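PDB 5XIL: putative prolyl-tRNA synthetase from Leishmania major, which probably attaches L-proline to tRNA(Pro) at the expense of ATP, releasing AMP and diphosphate, as a class II aminoacyl-tRNA synthetase. Local coordinates for residues Val293-Val298 and Ala314-Leu319. Numbering follows the deposited sequence. Where two conformers were deposited one is given.
Sequences VIIIPV and ASCWRL
Two branches of Ile-295 meet two residues of the helix, and its first torsion divides them. With chi1 at -56°, CG1 stands opposite the carbonyl carbon and carries CD1 to Leu-319, while CG2 is left to face Cys-316. On the helix, CG of Leu-319 is trans to the backbone N (chi1 176°), which extends the isobutyl group toward the strand. The CD1 methyl of Ile-295 packs on this group, 3.8 Å from CG of Leu-319 and 3.9 Å from CD2. The two side chains pass at a slant. CG1 of Ile-295 also lies 4.1 Å from CD2 of Leu-319, so the branch is followed along part of its length.

Cys-316 sits one helical turn earlier. Its SG touches CG2 of Ile-295 at 3.9 Å and CB of Pro-297 at 3.8 Å. The sulfur thus touches both Ile-295 and Pro-297, two positions apart along the strand. CB of Cys-316 adds a further contact with CG2 of Ile-295 at 4.0 Å. All four residues are buried, and the contact between the segments is apolar. The strand and helix segments run nearly antiparallel, at 170°, with their axes 8.9 Å apart at closest approach.

This is helix-on-sheet packing in the anticodon-binding domain, away from the metal sites. Strand 293-297, helix 306-325 and strand 330-332 form a beta-alpha-beta unit. Cys-332 of the second strand touches both Ile-295 and Cys-316, and Leu-358 of strand 354-358 also packs on Cys-316. Strand 293-297 lies between strands 330-332 and 354-358, parallel to both. Helix 306-325 covers one face of this sheet; helix 340-350 packs on the other, where Phe-344 meets Ile-296 and Trp-347 meets Ile-294.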
loop_
_atom_site.group_PDB
_atom_site.type_symbol
_atom_site.label_atom_id
_atom_site.label_comp_id
_atom_site.label_asym_id
_atom_site.label_seq_id
_atom_site.Cartn_x
_atom_site.Cartn_y
_atom_site.Cartn_z
ATOM N N VAL A 293 -10.117 -0.371 -20.993
ATOM C CA VAL A 293 -11.038 -0.357 -22.151
ATOM C C VAL A 293 -12.239 0.471 -21.832
ATOM O O VAL A 293 -12.911 0.262 -20.827
ATOM C CB VAL A 293 -11.508 -1.776 -22.525
ATOM C CG1 VAL A 293 -12.472 -1.715 -23.714
ATOM C CG2 VAL A 293 -10.374 -2.763 -22.673
ATOM N N ILE A 294 -12.547 1.436 -22.682
ATOM C CA ILE A 294 -13.743 2.196 -22.539
ATOM C C ILE A 294 -14.721 1.765 -23.652
ATOM O O ILE A 294 -14.374 1.724 -24.782
ATOM C CB ILE A 294 -13.514 3.698 -22.580
ATOM C CG1 ILE A 294 -14.770 4.501 -22.181
ATOM C CG2 ILE A 294 -13.013 4.186 -23.917
ATOM C CD1 ILE A 294 -15.094 4.414 -20.733
ATOM N N ILE A 295 -15.956 1.568 -23.278
ATOM C CA ILE A 295 -17.045 1.139 -24.231
ATOM C C ILE A 295 -18.018 2.329 -24.456
ATOM O O ILE A 295 -18.620 2.828 -23.521
ATOM C CB ILE A 295 -17.793 -0.075 -23.647
ATOM C CG1 ILE A 295 -16.841 -1.216 -23.325
ATOM C CG2 ILE A 295 -18.957 -0.519 -24.563
ATOM C CD1 ILE A 295 -17.424 -2.215 -22.353
ATOM N N ILE A 296 -18.153 2.778 -25.701
ATOM C CA ILE A 296 -18.970 3.903 -26.004
ATOM C C ILE A 296 -19.976 3.488 -27.087
ATOM O O ILE A 296 -19.546 3.028 -28.137
ATOM C CB ILE A 296 -18.112 5.027 -26.550
ATOM C CG1 ILE A 296 -16.991 5.366 -25.537
ATOM C CG2 ILE A 296 -18.974 6.222 -26.913
ATOM C CD1 ILE A 296 -15.978 6.374 -26.022
ATOM N N PRO A 297 -21.292 3.665 -26.816
ATOM C CA PRO A 297 -22.302 3.344 -27.813
ATOM C C PRO A 297 -22.271 4.368 -28.971
ATOM O O PRO A 297 -21.986 5.586 -28.792
ATOM C CB PRO A 297 -23.615 3.334 -26.992
ATOM C CG PRO A 297 -23.373 4.440 -26.014
ATOM C CD PRO A 297 -21.914 4.248 -25.611
ATOM N N VAL A 298 -22.474 3.879 -30.177
ATOM C CA VAL A 298 -22.500 4.730 -31.360
ATOM C C VAL A 298 -23.668 4.302 -32.292
ATOM O O VAL A 298 -24.295 3.270 -32.082
ATOM C CB VAL A 298 -21.214 4.650 -32.179
ATOM C CG1 VAL A 298 -19.978 5.061 -31.349
ATOM C CG2 VAL A 298 -21.033 3.232 -32.729
ATOM N N ALA A 314 -27.873 -1.943 -23.141
ATOM C CA ALA A 314 -27.773 -3.180 -22.407
ATOM C C ALA A 314 -26.586 -4.036 -22.858
ATOM O O ALA A 314 -25.947 -4.705 -22.051
ATOM C CB ALA A 314 -29.054 -3.986 -22.571
ATOM N N SER A 315 -26.362 -4.071 -24.160
ATOM C CA SER A 315 -25.238 -4.807 -24.691
ATOM C C SER A 315 -23.890 -4.156 -24.227
ATOM O O SER A 315 -22.921 -4.871 -24.009
ATOM C CB SER A 315 -25.347 -4.918 -26.218
ATOM O OG SER A 315 -24.916 -3.736 -26.877
ATOM N N CYS A 316 -23.851 -2.831 -24.055
ATOM C CA CYS A 316 -22.651 -2.173 -23.532
ATOM C C CYS A 316 -22.342 -2.631 -22.112
ATOM O O CYS A 316 -21.237 -3.010 -21.780
ATOM C CB CYS A 316 -22.813 -0.669 -23.563
ATOM S SG CYS A 316 -22.793 0.078 -25.196
ATOM N N TRP A 317 -23.369 -2.663 -21.290
ATOM C CA TRP A 317 -23.263 -3.133 -19.937
ATOM C C TRP A 317 -22.860 -4.587 -19.919
ATOM O O TRP A 317 -22.082 -4.994 -19.155
ATOM C CB TRP A 317 -24.602 -2.991 -19.214
ATOM C CG TRP A 317 -24.968 -1.616 -18.817
ATOM C CD1 TRP A 317 -26.139 -1.007 -19.045
ATOM C CD2 TRP A 317 -24.166 -0.687 -18.089
ATOM N NE1 TRP A 317 -26.143 0.245 -18.511
ATOM C CE2 TRP A 317 -24.933 0.473 -17.921
ATOM N N ARG A 318 -23.442 -5.369 -20.788
ATOM C CA ARG A 318 -23.096 -6.755 -20.806
ATOM C C ARG A 318 -21.637 -6.979 -21.167
ATOM O O ARG A 318 -20.973 -7.878 -20.646
ATOM C CB ARG A 318 -23.982 -7.473 -21.822
ATOM C CG ARG A 318 -23.710 -8.950 -21.949
ATOM C CD ARG A 318 -24.930 -9.626 -22.589
ATOM N NE ARG A 318 -25.138 -9.293 -24.023
ATOM C CZ ARG A 318 -26.097 -8.504 -24.541
ATOM N NH1 ARG A 318 -27.008 -7.885 -23.775
ATOM N NH2 ARG A 318 -26.156 -8.328 -25.872
ATOM N N LEU A 319 -21.195 -6.257 -22.155
ATOM C CA LEU A 319 -19.807 -6.342 -22.576
ATOM C C LEU A 319 -18.860 -5.958 -21.434
ATOM O O LEU A 319 -17.886 -6.637 -21.148
ATOM C CB LEU A 319 -19.591 -5.494 -23.833
ATOM C CG LEU A 319 -18.110 -5.441 -24.293
ATOM C CD1 LEU A 319 -17.650 -6.846 -24.642
ATOM C CD2 LEU A 319 -17.834 -4.537 -25.487
#